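Local coordinates for abhydrolase domain-containing protein (Exiguobacterium antarcticum, PDB 5H3H) that probably hydrolyses esters, as an alpha/beta-hydrolase-fold esterase that may also act as a perhydrolase and is seen here with bound ethaneperoxoic acid, at residues Tyr14-His28 and Gly48-Ser62. Numbering follows the deposited sequence.
Sequences YVEDIGSGQPVVMLH and GYRYIGVDYRGYGKS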
ATOM      1  N   TYR B  14     -16.292  -7.389  15.900  1.00 20.26           N
ATOM      2  CA  TYR B  14     -16.055  -8.586  16.690  1.00 20.81           C
ATOM      3  C   TYR B  14     -14.995  -9.421  16.008  1.00 21.09           C
ATOM      4  O   TYR B  14     -15.028  -9.572  14.795  1.00 22.34           O
ATOM      5  CB  TYR B  14     -17.327  -9.411  16.825  1.00 21.57           C
ATOM      6  CG  TYR B  14     -17.125 -10.637  17.643  1.00 22.92           C
ATOM      7  CD1 TYR B  14     -16.979 -10.544  19.007  1.00 25.99           C
ATOM      8  CD2 TYR B  14     -17.021 -11.891  17.045  1.00 23.35           C
ATOM      9  CE1 TYR B  14     -16.766 -11.666  19.771  1.00 29.94           C
ATOM     10  CE2 TYR B  14     -16.801 -13.027  17.790  1.00 26.72           C
ATOM     11  CZ  TYR B  14     -16.663 -12.905  19.169  1.00 30.38           C
ATOM     12  OH  TYR B  14     -16.461 -13.998  19.984  1.00 31.58           O
ATOM     13  N   VAL B  15     -14.083  -9.980  16.790  1.00 21.01           N
ATOM     14  CA  VAL B  15     -13.084 -10.908  16.299  1.00 23.02           C
ATOM     15  C   VAL B  15     -12.989 -12.112  17.241  1.00 23.77           C
ATOM     16  O   VAL B  15     -12.798 -11.954  18.460  1.00 23.75           O
ATOM     17  CB  VAL B  15     -11.685 -10.243  16.249  1.00 24.74           C
ATOM     18  CG1 VAL B  15     -10.685 -11.219  15.639  1.00 27.67           C
ATOM     19  CG2 VAL B  15     -11.713  -8.973  15.452  1.00 26.45           C
ATOM     20  N   GLU B  16     -13.111 -13.322  16.684  1.00 24.05           N
ATOM     21  CA  GLU B  16     -12.918 -14.537  17.400  1.00 23.68           C
ATOM     22  C   GLU B  16     -11.390 -14.826  17.310  1.00 28.11           C
ATOM     23  O   GLU B  16     -10.850 -15.279  16.291  1.00 24.34           O
ATOM     24  CB  GLU B  16     -13.764 -15.665  16.757  1.00 28.01           C
ATOM     25  CG  GLU B  16     -13.877 -16.944  17.564  1.00 31.60           C
ATOM     26  CD  GLU B  16     -14.917 -16.935  18.707  1.00 35.38           C
ATOM     27  OE1 GLU B  16     -15.774 -16.035  18.753  1.00 37.85           O
ATOM     28  OE2 GLU B  16     -14.896 -17.874  19.562  1.00 32.13           O
ATOM     29  N   ASP B  17     -10.689 -14.529  18.388  1.00 29.44           N
ATOM     30  CA  ASP B  17      -9.232 -14.633  18.392  1.00 31.72           C
ATOM     31  C   ASP B  17      -8.900 -15.813  19.329  1.00 29.24           C
ATOM     32  O   ASP B  17      -9.150 -15.743  20.535  1.00 28.55           O
ATOM     33  CB  ASP B  17      -8.634 -13.301  18.837  1.00 34.10           C
ATOM     34  CG  ASP B  17      -7.076 -13.363  19.029  1.00 41.27           C
ATOM     35  OD1 ASP B  17      -6.448 -14.377  18.655  1.00 35.44           O
ATOM     36  OD2 ASP B  17      -6.475 -12.374  19.551  1.00 45.82           O
ATOM     37  N   ILE B  18      -8.396 -16.903  18.763  1.00 23.68           N
ATOM     38  CA  ILE B  18      -8.242 -18.190  19.478  1.00 25.19           C
ATOM     39  C   ILE B  18      -6.907 -18.884  19.124  1.00 25.41           C
ATOM     40  O   ILE B  18      -6.584 -19.034  17.910  1.00 23.17           O
ATOM     41  CB  ILE B  18      -9.342 -19.200  19.060  1.00 25.02           C
ATOM     42  CG1 ILE B  18     -10.719 -18.623  19.266  1.00 25.57           C
ATOM     43  CG2 ILE B  18      -9.251 -20.441  19.917  1.00 24.58           C
ATOM     44  CD1 ILE B  18     -11.850 -19.500  18.714  1.00 28.26           C
ATOM     45  N   GLY B  19      -6.168 -19.354  20.142  1.00 21.66           N
ATOM     46  CA  GLY B  19      -4.920 -20.097  19.951  1.00 20.80           C
ATOM     47  C   GLY B  19      -3.712 -19.183  20.066  1.00 20.90           C
ATOM     48  O   GLY B  19      -3.865 -17.981  20.291  1.00 21.82           O
ATOM     49  N   SER B  20      -2.517 -19.757  19.912  1.00 26.12           N
ATOM     50  CA  SER B  20      -1.231 -19.021  19.991  1.00 28.17           C
ATOM     51  C   SER B  20      -0.374 -19.477  18.821  1.00 33.72           C
ATOM     52  O   SER B  20      -0.771 -20.390  18.068  1.00 34.03           O
ATOM     53  CB  SER B  20      -0.495 -19.287  21.313  1.00 33.79           C
ATOM     54  OG  SER B  20      -0.357 -20.655  21.568  1.00 31.03           O
ATOM     55  N   GLY B  21       0.764 -18.848  18.588  1.00 34.16           N
ATOM     56  CA  GLY B  21       1.495 -19.241  17.323  1.00 40.97           C
ATOM     57  C   GLY B  21       0.779 -18.734  16.066  1.00 34.95           C
ATOM     58  O   GLY B  21      -0.110 -17.929  16.220  1.00 44.29           O
ATOM     59  N   GLN B  22       1.148 -19.163  14.835  1.00 30.46           N
ATOM     60  CA  GLN B  22       1.005 -18.231  13.680  1.00 28.00           C
ATOM     61  C   GLN B  22      -0.448 -17.920  13.277  1.00 23.66           C
ATOM     62  O   GLN B  22      -1.270 -18.824  13.218  1.00 23.48           O
ATOM     63  CB  GLN B  22       1.812 -18.677  12.429  1.00 29.31           C
ATOM     64  CG  GLN B  22       3.301 -18.936  12.728  1.00 30.82           C
ATOM     65  CD  GLN B  22       4.005 -17.688  13.248  1.00 33.60           C
ATOM     66  OE1 GLN B  22       4.152 -16.702  12.528  1.00 35.34           O
ATOM     67  NE2 GLN B  22       4.443 -17.729  14.495  1.00 36.53           N
ATOM     68  N   PRO B  23      -0.734 -16.641  13.003  1.00 25.84           N
ATOM     69  CA  PRO B  23      -2.091 -16.159  12.721  1.00 23.02           C
ATOM     70  C   PRO B  23      -2.559 -16.462  11.301  1.00 22.26           C
ATOM     71  O   PRO B  23      -1.788 -16.302  10.336  1.00 22.43           O
ATOM     72  CB  PRO B  23      -1.985 -14.656  12.960  1.00 27.00           C
ATOM     73  CG  PRO B  23      -0.578 -14.330  12.700  1.00 26.88           C
ATOM     74  CD  PRO B  23       0.202 -15.525  13.130  1.00 26.12           C
ATOM     75  N   VAL B  24      -3.804 -16.941  11.233  1.00 20.04           N
ATOM     76  CA  VAL B  24      -4.537 -17.281  10.035  1.00 19.76           C
ATOM     77  C   VAL B  24      -5.800 -16.469  10.201  1.00 18.74           C
ATOM     78  O   VAL B  24      -6.610 -16.768  11.101  1.00 20.92           O
ATOM     79  CB  VAL B  24      -4.851 -18.784   9.954  1.00 19.65           C
ATOM     80  CG1 VAL B  24      -5.515 -19.149   8.612  1.00 21.11           C
ATOM     81  CG2 VAL B  24      -3.611 -19.583  10.160  1.00 21.68           C
ATOM     82  N   VAL B  25      -5.906 -15.380   9.429  1.00 16.93           N
ATOM     83  CA  VAL B  25      -7.016 -14.443   9.519  1.00 17.69           C
ATOM     84  C   VAL B  25      -8.020 -14.907   8.450  1.00 20.83           C
ATOM     85  O   VAL B  25      -7.670 -14.972   7.297  1.00 20.05           O
ATOM     86  CB  VAL B  25      -6.573 -13.013   9.229  1.00 20.30           C
ATOM     87  CG1 VAL B  25      -7.765 -12.068   9.118  1.00 19.83           C
ATOM     88  CG2 VAL B  25      -5.590 -12.511  10.297  1.00 19.74           C
ATOM     89  N   MET B  26      -9.212 -15.308   8.881  1.00 19.08           N
ATOM     90  CA  MET B  26     -10.204 -15.876   7.981  1.00 21.43           C
ATOM     91  C   MET B  26     -11.375 -14.892   7.770  1.00 20.07           C
ATOM     92  O   MET B  26     -11.979 -14.479   8.722  1.00 20.25           O
ATOM     93  CB  MET B  26     -10.603 -17.222   8.525  1.00 23.61           C
ATOM     94  CG  MET B  26      -9.425 -18.206   8.341  1.00 27.09           C
ATOM     95  SD  MET B  26      -9.845 -19.908   8.671  1.00 31.90           S
ATOM     96  CE  MET B  26     -10.550 -20.448   7.138  1.00 31.03           C
ATOM     97  N   LEU B  27     -11.623 -14.502   6.506  1.00 19.14           N
ATOM     98  CA  LEU B  27     -12.644 -13.522   6.140  1.00 18.34           C
ATOM     99  C   LEU B  27     -13.848 -14.194   5.403  1.00 17.83           C
ATOM    100  O   LEU B  27     -13.676 -14.714   4.299  1.00 18.57           O
ATOM    101  CB  LEU B  27     -12.042 -12.507   5.233  1.00 19.05           C
ATOM    102  CG  LEU B  27     -11.087 -11.412   5.721  1.00 21.36           C
ATOM    103  CD1 LEU B  27     -10.801 -11.477   7.199  1.00 22.45           C
ATOM    104  CD2 LEU B  27      -9.887 -11.352   4.851  1.00 23.62           C
ATOM    105  N   HIS B  28     -15.003 -14.155   6.060  1.00 17.83           N
ATOM    106  CA  HIS B  28     -16.207 -14.901   5.628  1.00 17.63           C
ATOM    107  C   HIS B  28     -16.873 -14.367   4.358  1.00 18.71           C
ATOM    108  O   HIS B  28     -16.633 -13.249   3.900  1.00 15.19           O
ATOM    109  CB  HIS B  28     -17.191 -15.007   6.802  1.00 17.77           C
ATOM    110  CG  HIS B  28     -17.847 -13.721   7.219  1.00 17.79           C
ATOM    111  ND1 HIS B  28     -18.961 -13.213   6.591  1.00 16.95           N
ATOM    112  CD2 HIS B  28     -17.542 -12.839   8.206  1.00 21.54           C
ATOM    113  CE1 HIS B  28     -19.318 -12.079   7.168  1.00 19.45           C
ATOM    114  NE2 HIS B  28     -18.505 -11.852   8.187  1.00 19.72           N
ATOM    115  N   GLY B  48      -1.888 -26.152  16.059  1.00 31.67           N
ATOM    116  CA  GLY B  48      -1.198 -25.155  16.857  1.00 32.32           C
ATOM    117  C   GLY B  48      -1.082 -23.800  16.200  1.00 33.68           C
ATOM    118  O   GLY B  48      -0.126 -23.076  16.486  1.00 35.60           O
ATOM    119  N   TYR B  49      -2.015 -23.470  15.294  1.00 27.32           N
ATOM    120  CA  TYR B  49      -2.103 -22.119  14.731  1.00 27.69           C
ATOM    121  C   TYR B  49      -3.145 -21.285  15.483  1.00 26.32           C
ATOM    122  O   TYR B  49      -3.917 -21.815  16.254  1.00 26.84           O
ATOM    123  CB  TYR B  49      -2.422 -22.225  13.228  1.00 29.97           C
ATOM    124  CG  TYR B  49      -1.204 -22.791  12.515  1.00 33.81           C
ATOM    125  CD1 TYR B  49      -0.205 -21.941  12.021  1.00 36.23           C
ATOM    126  CD2 TYR B  49      -1.000 -24.162  12.432  1.00 36.65           C
ATOM    127  CE1 TYR B  49       0.950 -22.445  11.423  1.00 38.86           C
ATOM    128  CE2 TYR B  49       0.143 -24.685  11.856  1.00 42.35           C
ATOM    129  CZ  TYR B  49       1.112 -23.830  11.349  1.00 41.33           C
ATOM    130  OH  TYR B  49       2.240 -24.372  10.774  1.00 51.50           O
ATOM    131  N   ARG B  50      -3.109 -19.984  15.271  1.00 25.41           N
ATOM    132  CA  ARG B  50      -3.989 -19.070  15.895  1.00 25.04           C
ATOM    133  C   ARG B  50      -5.041 -18.624  14.865  1.00 24.29           C
ATOM    134  O   ARG B  50      -4.694 -18.069  13.832  1.00 27.07           O
ATOM    135  CB  ARG B  50      -3.190 -17.902  16.380  1.00 25.33           C
ATOM    136  CG  ARG B  50      -3.980 -16.868  17.113  1.00 25.74           C
ATOM    137  CD  ARG B  50      -3.024 -15.801  17.579  1.00 26.25           C
ATOM    138  NE  ARG B  50      -3.732 -14.647  18.115  1.00 28.62           N
ATOM    139  CZ  ARG B  50      -3.142 -13.530  18.516  1.00 32.67           C
ATOM    140  NH1 ARG B  50      -1.807 -13.419  18.445  1.00 31.79           N
ATOM    141  NH2 ARG B  50      -3.874 -12.493  18.964  1.00 30.43           N
ATOM    142  N   TYR B  51      -6.308 -18.875  15.186  1.00 24.19           N
ATOM    143  CA  TYR B  51      -7.473 -18.541  14.363  1.00 22.79           C
ATOM    144  C   TYR B  51      -7.917 -17.125  14.670  1.00 22.04           C
ATOM    145  O   TYR B  51      -8.115 -16.780  15.823  1.00 24.36           O
ATOM    146  CB  TYR B  51      -8.598 -19.538  14.682  1.00 21.23           C
ATOM    147  CG  TYR B  51      -9.884 -19.250  13.998  1.00 22.82           C
ATOM    148  CD1 TYR B  51     -10.089 -19.588  12.644  1.00 21.72           C
ATOM    149  CD2 TYR B  51     -10.949 -18.642  14.693  1.00 22.94           C
ATOM    150  CE1 TYR B  51     -11.306 -19.360  12.038  1.00 22.38           C
ATOM    151  CE2 TYR B  51     -12.158 -18.393  14.053  1.00 20.97           C
ATOM    152  CZ  TYR B  51     -12.338 -18.756  12.746  1.00 22.27           C
ATOM    153  OH  TYR B  51     -13.563 -18.456  12.113  1.00 20.41           O
ATOM    154  N   ILE B  52      -8.027 -16.278  13.652  1.00 19.85           N
ATOM    155  CA  ILE B  52      -8.534 -14.950  13.807  1.00 20.74           C
ATOM    156  C   ILE B  52      -9.711 -14.828  12.820  1.00 19.51           C
ATOM    157  O   ILE B  52      -9.513 -14.551  11.686  1.00 17.50           O
ATOM    158  CB  ILE B  52      -7.466 -13.875  13.588  1.00 22.50           C
ATOM    159  CG1 ILE B  52      -6.367 -13.940  14.674  1.00 27.33           C
ATOM    160  CG2 ILE B  52      -8.083 -12.490  13.597  1.00 22.47           C
ATOM    161  CD1 ILE B  52      -5.047 -14.397  14.124  1.00 31.05           C
ATOM    162  N   GLY B  53     -10.932 -15.047  13.295  1.00 20.90           N
ATOM    163  CA  GLY B  53     -12.113 -15.015  12.416  1.00 19.29           C
ATOM    164  C   GLY B  53     -12.825 -13.705  12.641  1.00 19.21           C
ATOM    165  O   GLY B  53     -13.353 -13.499  13.738  1.00 24.52           O
ATOM    166  N   VAL B  54     -12.794 -12.842  11.648  1.00 18.65           N
ATOM    167  CA  VAL B  54     -13.425 -11.543  11.758  1.00 22.00           C
ATOM    168  C   VAL B  54     -14.908 -11.621  11.387  1.00 22.57           C
ATOM    169  O   VAL B  54     -15.279 -12.309  10.386  1.00 20.74           O
ATOM    170  CB  VAL B  54     -12.748 -10.456  10.934  1.00 25.75           C
ATOM    171  CG1 VAL B  54     -11.227 -10.403  11.183  1.00 23.97           C
ATOM    172  CG2 VAL B  54     -13.044 -10.618   9.479  1.00 31.18           C
ATOM    173  N   ASP B  55     -15.767 -10.973  12.179  1.00 21.65           N
ATOM    174  CA  ASP B  55     -17.175 -10.748  11.721  1.00 20.18           C
ATOM    175  C   ASP B  55     -17.158  -9.363  11.192  1.00 18.75           C
ATOM    176  O   ASP B  55     -16.839  -8.461  11.976  1.00 20.72           O
ATOM    177  CB  ASP B  55     -18.194 -10.823  12.869  1.00 19.81           C
ATOM    178  CG  ASP B  55     -18.426 -12.237  13.419  1.00 21.26           C
ATOM    179  OD1 ASP B  55     -17.978 -13.250  12.824  1.00 23.78           O
ATOM    180  OD2 ASP B  55     -19.106 -12.339  14.453  1.00 22.50           O
ATOM    181  N   TYR B  56     -17.472  -9.135   9.922  1.00 16.50           N
ATOM    182  CA  TYR B  56     -17.489  -7.784   9.409  1.00 20.82           C
ATOM    183  C   TYR B  56     -18.564  -7.001  10.119  1.00 19.71           C
ATOM    184  O   TYR B  56     -19.543  -7.578  10.674  1.00 19.92           O
ATOM    185  CB  TYR B  56     -17.764  -7.657   7.908  1.00 21.36           C
ATOM    186  CG  TYR B  56     -17.007  -8.567   7.045  1.00 23.66           C
ATOM    187  CD1 TYR B  56     -15.625  -8.518   6.964  1.00 25.16           C
ATOM    188  CD2 TYR B  56     -17.683  -9.432   6.207  1.00 23.78           C
ATOM    189  CE1 TYR B  56     -14.924  -9.405   6.129  1.00 24.11           C
ATOM    190  CE2 TYR B  56     -17.014 -10.287   5.378  1.00 22.41           C
ATOM    191  CZ  TYR B  56     -15.638 -10.300   5.346  1.00 23.77           C
ATOM    192  OH  TYR B  56     -15.081 -11.217   4.494  1.00 21.36           O
ATOM    193  N   ARG B  57     -18.428  -5.687  10.029  1.00 23.28           N
ATOM    194  CA  ARG B  57     -19.545  -4.836  10.358  1.00 22.08           C
ATOM    195  C   ARG B  57     -20.796  -5.366   9.637  1.00 20.73           C
ATOM    196  O   ARG B  57     -20.747  -5.728   8.478  1.00 20.05           O
ATOM    197  CB  ARG B  57     -19.353  -3.381   9.995  1.00 21.88           C
ATOM    198  CG  ARG B  57     -19.026  -3.041   8.584  1.00 24.16           C
ATOM    199  CD  ARG B  57     -18.978  -1.521   8.454  1.00 26.67           C
ATOM    200  NE  ARG B  57     -17.722  -0.931   8.902  1.00 24.78           N
ATOM    201  CZ  ARG B  57     -17.528   0.381   9.084  1.00 27.19           C
ATOM    202  NH1 ARG B  57     -16.311   0.826   9.464  1.00 27.67           N
ATOM    203  NH2 ARG B  57     -18.523   1.254   8.920  1.00 24.04           N
ATOM    204  N   GLY B  58     -21.885  -5.367  10.365  1.00 22.56           N
ATOM    205  CA  GLY B  58     -23.165  -5.814   9.820  1.00 22.47           C
ATOM    206  C   GLY B  58     -23.461  -7.297  10.080  1.00 22.65           C
ATOM    207  O   GLY B  58     -24.575  -7.719   9.792  1.00 21.09           O
ATOM    208  N   TYR B  59     -22.469  -8.093  10.542  1.00 19.34           N
ATOM    209  CA  TYR B  59     -22.610  -9.550  10.591  1.00 20.53           C
ATOM    210  C   TYR B  59     -22.266 -10.047  11.932  1.00 21.97           C
ATOM    211  O   TYR B  59     -21.570  -9.346  12.682  1.00 21.67           O
ATOM    212  CB  TYR B  59     -21.725 -10.228   9.562  1.00 19.13           C
ATOM    213  CG  TYR B  59     -22.108  -9.766   8.181  1.00 20.47           C
ATOM    214  CD1 TYR B  59     -21.619  -8.575   7.680  1.00 19.26           C
ATOM    215  CD2 TYR B  59     -23.027 -10.458   7.423  1.00 18.51           C
ATOM    216  CE1 TYR B  59     -22.012  -8.084   6.454  1.00 20.39           C
ATOM    217  CE2 TYR B  59     -23.406  -9.993   6.179  1.00 19.94           C
ATOM    218  CZ  TYR B  59     -22.923  -8.841   5.691  1.00 21.79           C
ATOM    219  OH  TYR B  59     -23.314  -8.430   4.451  1.00 27.73           O
ATOM    220  N   GLY B  60     -22.786 -11.249  12.269  1.00 19.52           N
ATOM    221  CA  GLY B  60     -22.295 -11.955  13.440  1.00 20.18           C
ATOM    222  C   GLY B  60     -22.504 -11.079  14.669  1.00 21.49           C
ATOM    223  O   GLY B  60     -23.559 -10.529  14.833  1.00 21.36           O
ATOM    224  N   LYS B  61     -21.490 -10.906  15.491  1.00 21.29           N
ATOM    225  CA  LYS B  61     -21.618 -10.166  16.760  1.00 24.16           C
ATOM    226  C   LYS B  61     -21.119  -8.709  16.659  1.00 25.93           C
ATOM    227  O   LYS B  61     -21.057  -7.951  17.647  1.00 23.97           O
ATOM    228  CB  LYS B  61     -20.877 -10.957  17.796  1.00 27.77           C
ATOM    229  CG  LYS B  61     -21.409 -12.385  17.865  1.00 32.46           C
ATOM    230  CD  LYS B  61     -20.657 -13.264  18.838  1.00 38.28           C
ATOM    231  CE  LYS B  61     -20.817 -12.784  20.273  1.00 43.66           C
ATOM    232  NZ  LYS B  61     -22.208 -12.367  20.664  1.00 44.29           N
ATOM    233  N   SER B  62     -20.783  -8.295  15.453  1.00 24.92           N
ATOM    234  CA  SER B  62     -20.301  -6.908  15.242  1.00 23.39           C
ATOM    235  C   SER B  62     -21.474  -5.930  15.263  1.00 25.63           C
ATOM    236  O   SER B  62     -22.599  -6.344  14.984  1.00 23.76           O
ATOM    237  CB  SER B  62     -19.534  -6.830  13.944  1.00 22.65           C
ATOM    238  OG  SER B  62     -18.333  -7.613  14.072  1.00 23.41           O
TER
HETATM  239  O   HOH W   1       0.168 -15.627  17.721  1.00 32.72           O
HETATM  240  O   HOH W   2     -14.763 -14.491   8.993  1.00 18.55           O
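Arg-50 grips Asp-17 side-on: NE donates to OD1 at 2.8 Å and NH2 to OD2 at 2.7 Å, both oxygens met on their syn sides, with carboxylate and guanidinium planes only 12° apart. Arg-50, Tyr-14 and His-28 have the most area buried across this contact, in which strand 50-54 fills the slot between the two strands joined by the loop 19-22. It runs antiparallel to 14-18, Glu-16 and Gly-53 bonding both ways between N and O, and parallel to 23-27 (23°), where Val-24 N donates to Arg-50 O and Ile-52 N to Val-24 O. With CG anti to the backbone N (chi1 -178°) and the chain extended to NE, the Arg-50 side chain passes beside Gly-19 O, while NH1 reaches Gly-21 O through a water. A methionine here would probably leave the buried Asp-17 carboxylate without its counter-charge and the loop without this water bridge. On the same side of the sheet, Ile-52 presses CD1 tightly on Pro-23 CB (3.3 Å) and sets CG2 beside Val-15 CG1.

At the far end, Tyr-14 N donates to Ser-62 OG at 2.7 Å, and Lys-61 CD lies over one face of the Tyr-14 ring, a CH-pi contact 4.1 Å from its centroid. The His-28 ring has Tyr-56 CE2 over its centre and turns an edge toward the face of Tyr-59; Tyr-56 OH donates to His-28 O at 2.6 Å, in the carbonyl plane on a lone pair, tying the loops after both parallel strands together.

Strands 23-27 and 50-54, with helix 38-46 between them, form a beta-alpha-beta crossover of the alpha/beta hydrolase sheet. That helix packs on Tyr-51, Met-26 and Ile-18, helix 71-85 covers Val-54 on the opposite face, and strands 4-6 and 90-95 continue the sheet beyond 14-18 and 23-27.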